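Local coordinates for Ig domain protein, group 2 domain protein (PDB 6BG8) that adsorbs its bacterium onto ice as an adhesin and inhibits ice-crystal growth, this chain being the C-terminal ice-binding domain, at residues P6-V11 with G96-F101; T143-G148 with V172-A177. All coordinates share one frame; numbering follows the deposited sequence. Where two conformers were deposited one is given.

Contact 1: residues P6-V11 with G96-F101; sequences PELGEV and GIAYNF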
loop_
_atom_site.group_PDB
_atom_site.type_symbol
_atom_site.label_atom_id
_atom_site.label_comp_id
_atom_site.label_asym_id
_atom_site.label_seq_id
_atom_site.Cartn_x
_atom_site.Cartn_y
_atom_site.Cartn_z
ATOM N N PRO A 6 8.329 7.352 6.847
ATOM C CA PRO A 6 9.362 6.988 5.876
ATOM C C PRO A 6 9.367 7.927 4.684
ATOM O O PRO A 6 8.381 8.595 4.370
ATOM C CB PRO A 6 8.962 5.570 5.445
ATOM C CG PRO A 6 7.460 5.543 5.637
ATOM C CD PRO A 6 7.264 6.329 6.921
ATOM N N GLU A 7 10.523 7.987 4.035
ATOM C CA GLU A 7 10.658 8.640 2.743
ATOM C C GLU A 7 10.303 7.631 1.659
ATOM O O GLU A 7 10.910 6.557 1.584
ATOM C CB GLU A 7 12.081 9.164 2.555
ATOM C CG GLU A 7 12.383 9.694 1.168
ATOM C CD GLU A 7 11.541 10.897 0.813
ATOM O OE1 GLU A 7 11.394 11.794 1.676
ATOM O OE2 GLU A 7 11.020 10.938 -0.323
ATOM N N LEU A 8 9.319 7.967 0.824
ATOM C CA LEU A 8 8.926 7.062 -0.252
ATOM C C LEU A 8 9.667 7.321 -1.554
ATOM O O LEU A 8 9.712 6.434 -2.409
ATOM C CB LEU A 8 7.411 7.145 -0.513
ATOM C CG LEU A 8 6.580 6.083 0.215
ATOM C CD1 LEU A 8 6.876 6.098 1.707
ATOM C CD2 LEU A 8 5.076 6.267 -0.052
ATOM N N GLY A 9 10.246 8.500 -1.729
ATOM C CA GLY A 9 10.989 8.749 -2.949
ATOM C C GLY A 9 10.085 8.598 -4.153
ATOM O O GLY A 9 8.949 9.090 -4.175
ATOM N N GLU A 10 10.581 7.870 -5.153
ATOM C CA GLU A 10 9.851 7.741 -6.408
ATOM C C GLU A 10 8.554 6.961 -6.242
ATOM O O GLU A 10 7.619 7.147 -7.030
ATOM C CB GLU A 10 10.731 7.062 -7.456
ATOM C CG GLU A 10 10.144 7.104 -8.864
ATOM C CD GLU A 10 10.096 8.515 -9.406
ATOM O OE1 GLU A 10 11.053 9.277 -9.170
ATOM O OE2 GLU A 10 9.101 8.868 -10.062
ATOM N N VAL A 11 8.470 6.071 -5.248
ATOM C CA VAL A 11 7.296 5.200 -5.194
ATOM C C VAL A 11 6.086 5.881 -4.576
ATOM O O VAL A 11 5.010 5.271 -4.532
ATOM C CB VAL A 11 7.596 3.867 -4.474
ATOM C CG1 VAL A 11 8.887 3.243 -5.025
ATOM C CG2 VAL A 11 7.644 4.032 -2.962
ATOM N N GLY A 96 12.644 -0.509 -1.474
ATOM C CA GLY A 96 13.433 -1.203 -0.476
ATOM C C GLY A 96 13.800 -0.307 0.689
ATOM O O GLY A 96 13.733 -0.723 1.845
ATOM N N ILE A 97 14.170 0.943 0.394
ATOM C CA ILE A 97 14.503 1.903 1.444
ATOM C C ILE A 97 13.320 2.091 2.381
ATOM O O ILE A 97 13.459 2.038 3.610
ATOM C CB ILE A 97 14.941 3.247 0.827
ATOM C CG1 ILE A 97 16.288 3.102 0.108
ATOM C CG2 ILE A 97 15.024 4.348 1.916
ATOM C CD1 ILE A 97 16.666 4.301 -0.777
ATOM N N ALA A 98 12.132 2.306 1.810
ATOM C CA ALA A 98 10.967 2.603 2.640
ATOM C C ALA A 98 10.541 1.393 3.470
ATOM O O ALA A 98 10.164 1.545 4.642
ATOM C CB ALA A 98 9.811 3.087 1.762
ATOM N N TYR A 99 10.529 0.194 2.872
ATOM C CA TYR A 99 10.225 -0.999 3.662
ATOM C C TYR A 99 11.199 -1.121 4.829
ATOM O O TYR A 99 10.794 -1.390 5.970
ATOM C CB TYR A 99 10.264 -2.269 2.796
ATOM C CG TYR A 99 10.021 -3.517 3.635
ATOM C CD1 TYR A 99 11.074 -4.156 4.283
ATOM C CD2 TYR A 99 8.738 -4.024 3.815
ATOM C CE1 TYR A 99 10.866 -5.255 5.083
ATOM C CE2 TYR A 99 8.519 -5.139 4.616
ATOM C CZ TYR A 99 9.599 -5.749 5.246
ATOM O OH TYR A 99 9.433 -6.855 6.047
ATOM N N ASN A 100 12.494 -0.925 4.549
ATOM C CA ASN A 100 13.526 -1.062 5.573
ATOM C C ASN A 100 13.359 -0.020 6.671
ATOM O O ASN A 100 13.602 -0.307 7.848
ATOM C CB ASN A 100 14.908 -0.937 4.940
ATOM C CG ASN A 100 15.385 -2.235 4.312
ATOM O OD1 ASN A 100 14.686 -3.256 4.335
ATOM N ND2 ASN A 100 16.580 -2.194 3.732
ATOM N N PHE A 101 12.981 1.204 6.298
ATOM C CA PHE A 101 12.719 2.241 7.287
ATOM C C PHE A 101 11.622 1.794 8.244
ATOM O O PHE A 101 11.756 1.910 9.469
ATOM C CB PHE A 101 12.335 3.539 6.568
ATOM C CG PHE A 101 12.071 4.714 7.484
ATOM C CD1 PHE A 101 10.924 4.781 8.273
ATOM C CD2 PHE A 101 12.961 5.780 7.512
ATOM C CE1 PHE A 101 10.694 5.876 9.107
ATOM C CE2 PHE A 101 12.725 6.886 8.340
ATOM C CZ PHE A 101 11.594 6.926 9.134
#
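P6 lies over the ring of F101, where the N-terminal loop ahead of strand 14-18 runs across helix 84-103, the helix that lies along the β-solenoid of this ice-binding fold. The contact is a CH-pi interaction: P6 CA sits 3.6 Å from the centroid of the F101 ring and 13° off its normal, practically centred on one face. The two rings are not stacked; the side chains cross at about a right angle, and the proline adds its CB, 3.5 Å from F101 CD1, toward the side of the ring nearer its root. F101 has CG anti to the backbone N (chi1 -178°), which carries the ring out from the helix to meet the proline. No hydrogen bond joins the two segments, and their hold on each other is apolar. Within the loop, in the modelled one of two E7 conformers, E7 curls forward and its OE2 accepts from G9 N. One turn before F101 on the same flank of the helix, A98 points its methyl at the loop, with CB 3.6 Å from E7 O. Both L8 and A98 also touch F203 of strand 197-204, so this part of the loop is wedged between helix and solenoid. L8 starts away from the helix, but its CD1 branch turns back to A98 CB at 4.2 Å.

Contact 2: residues T143-G148 with V172-A177; sequences TLDGEG and VLINGA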
loop_
_atom_site.group_PDB
_atom_site.type_symbol
_atom_site.label_atom_id
_atom_site.label_comp_id
_atom_site.label_asym_id
_atom_site.label_seq_id
_atom_site.Cartn_x
_atom_site.Cartn_y
_atom_site.Cartn_z
ATOM N N THR A 143 -10.307 2.270 15.171
ATOM C CA THR A 143 -10.400 3.719 15.043
ATOM C C THR A 143 -9.022 4.316 15.305
ATOM O O THR A 143 -8.400 4.026 16.331
ATOM C CB THR A 143 -11.439 4.293 16.010
ATOM O OG1 THR A 143 -12.724 3.718 15.715
ATOM C CG2 THR A 143 -11.518 5.818 15.863
ATOM N N LEU A 144 -8.535 5.129 14.373
ATOM C CA LEU A 144 -7.240 5.783 14.523
ATOM C C LEU A 144 -7.484 7.259 14.804
ATOM O O LEU A 144 -8.124 7.952 14.005
ATOM C CB LEU A 144 -6.367 5.570 13.286
ATOM C CG LEU A 144 -6.005 4.093 13.051
ATOM C CD1 LEU A 144 -5.218 3.883 11.742
ATOM C CD2 LEU A 144 -5.280 3.467 14.238
ATOM N N ASP A 145 -6.985 7.724 15.955
ATOM C CA ASP A 145 -7.325 9.012 16.547
ATOM C C ASP A 145 -6.103 9.913 16.449
ATOM O O ASP A 145 -5.125 9.726 17.184
ATOM C CB ASP A 145 -7.765 8.814 18.002
ATOM C CG ASP A 145 -8.188 10.110 18.703
ATOM O OD1 ASP A 145 -7.995 11.223 18.176
ATOM O OD2 ASP A 145 -8.721 9.996 19.823
ATOM N N GLY A 146 -6.163 10.896 15.553
ATOM C CA GLY A 146 -5.062 11.827 15.408
ATOM C C GLY A 146 -4.952 12.894 16.472
ATOM O O GLY A 146 -4.045 13.726 16.394
ATOM N N GLU A 147 -5.869 12.907 17.443
ATOM C CA GLU A 147 -5.848 13.831 18.584
ATOM C C GLU A 147 -5.838 15.292 18.146
ATOM O O GLU A 147 -5.321 16.162 18.851
ATOM C CB GLU A 147 -4.665 13.532 19.517
ATOM C CG GLU A 147 -4.797 12.174 20.195
ATOM C CD GLU A 147 -3.592 11.807 21.026
ATOM O OE1 GLU A 147 -3.697 11.839 22.271
ATOM O OE2 GLU A 147 -2.542 11.483 20.433
ATOM N N GLY A 148 -6.407 15.570 16.977
ATOM C CA GLY A 148 -6.565 16.924 16.497
ATOM C C GLY A 148 -5.460 17.419 15.600
ATOM O O GLY A 148 -5.536 18.556 15.121
ATOM N N VAL A 172 -11.516 3.289 10.732
ATOM C CA VAL A 172 -12.128 4.610 10.768
ATOM C C VAL A 172 -11.099 5.609 11.275
ATOM O O VAL A 172 -10.365 5.329 12.232
ATOM C CB VAL A 172 -13.388 4.617 11.657
ATOM C CG1 VAL A 172 -13.904 6.044 11.867
ATOM C CG2 VAL A 172 -14.462 3.756 11.036
ATOM N N LEU A 173 -11.046 6.772 10.635
ATOM C CA LEU A 173 -10.103 7.826 10.986
ATOM C C LEU A 173 -10.857 8.979 11.628
ATOM O O LEU A 173 -11.889 9.419 11.103
ATOM C CB LEU A 173 -9.341 8.309 9.754
ATOM C CG LEU A 173 -8.739 7.197 8.881
ATOM C CD1 LEU A 173 -7.874 7.812 7.789
ATOM C CD2 LEU A 173 -7.932 6.234 9.744
ATOM N N ILE A 174 -10.351 9.461 12.762
ATOM C CA ILE A 174 -10.945 10.598 13.448
ATOM C C ILE A 174 -9.861 11.587 13.854
ATOM O O ILE A 174 -8.681 11.246 13.974
ATOM C CB ILE A 174 -11.758 10.183 14.695
ATOM C CG1 ILE A 174 -10.853 9.538 15.749
ATOM C CG2 ILE A 174 -12.965 9.313 14.301
ATOM C CD1 ILE A 174 -11.535 9.375 17.082
ATOM N N ASN A 175 -10.293 12.834 14.063
ATOM C CA ASN A 175 -9.504 13.866 14.746
ATOM C C ASN A 175 -8.157 14.108 14.062
ATOM O O ASN A 175 -7.111 14.178 14.710
ATOM C CB ASN A 175 -9.306 13.510 16.227
ATOM C CG ASN A 175 -10.628 13.312 16.968
ATOM O OD1 ASN A 175 -11.675 13.797 16.536
ATOM N ND2 ASN A 175 -10.574 12.614 18.092
ATOM N N GLY A 176 -8.184 14.247 12.734
ATOM C CA GLY A 176 -7.010 14.610 11.973
ATOM C C GLY A 176 -6.267 13.445 11.352
ATOM O O GLY A 176 -5.417 13.666 10.483
ATOM N N ALA A 177 -6.548 12.216 11.780
ATOM C CA ALA A 177 -5.864 11.071 11.197
ATOM C C ALA A 177 -6.160 10.991 9.705
ATOM O O ALA A 177 -7.312 11.124 9.280
ATOM C CB ALA A 177 -6.285 9.780 11.901
#
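T143, L144 and D145 pair in parallel with V172, L173 and I174 as neighbouring rungs of the β-solenoid, on a three-stranded face that strand 171-174 borders. L144 bonds both ways: its N donates to V172 O at 2.8 Å and its O accepts from I174 N at 3.0 Å. Strand 122-125 pairs with the other edge of strand 142-145, through T143 and D145. G146 N continues the ladder, donating to I174 O. That carbonyl is gripped twice, since A177 N reaches it from the opposite face to close a type I' turn over I174-A177.

At the corner the carboxylate of D145 takes over. Its OD1 accepts from N175 ND2 at 2.9 Å and from E147 N at 2.8 Å, the latter making an Asx turn; the donors come from opposite faces of the carboxylate, both well out of its plane. The N175 amide is turned 65° against the carboxylate, yet OD1 lies close to the amide plane. With CG anti to the backbone N (chi1 -178°), D145 is directed toward the turn and N175.

Apolar contacts fill both sides of the ladder. The I174 and T143 side chains cross at about a right angle, CD1 of I174 lying 3.8 Å from CG2 of T143, while on the other face L144 and L173 run side by side toward I182. Just past the end of strand 142-145, G146 O accepts from S152 OG. The two corners are tied together by G148 N, which donates to N175 O at 2.8 Å, tilted 33° from the carbonyl plane.

From the N terminus, the chain first passes through 6-11 and enters the solenoid at strand 14-18; contact 1 closes only when helix 84-103 returns to that opening loop, with 84 residues between the two segments. Contact 2 opens later, on strand 142-145, and closes, after 23 intervening residues, at strand 171-174, about one circuit of the solenoid. The two are therefore in series and neither nest nor cross. Contact 1 ties the N-terminal loop to the flanking helix, whereas contact 2 joins successive rungs of a solenoid face. Their centres are 24 Å apart, with nearest atoms about 14 Å apart, and both lie away from the probable ice-binding motif.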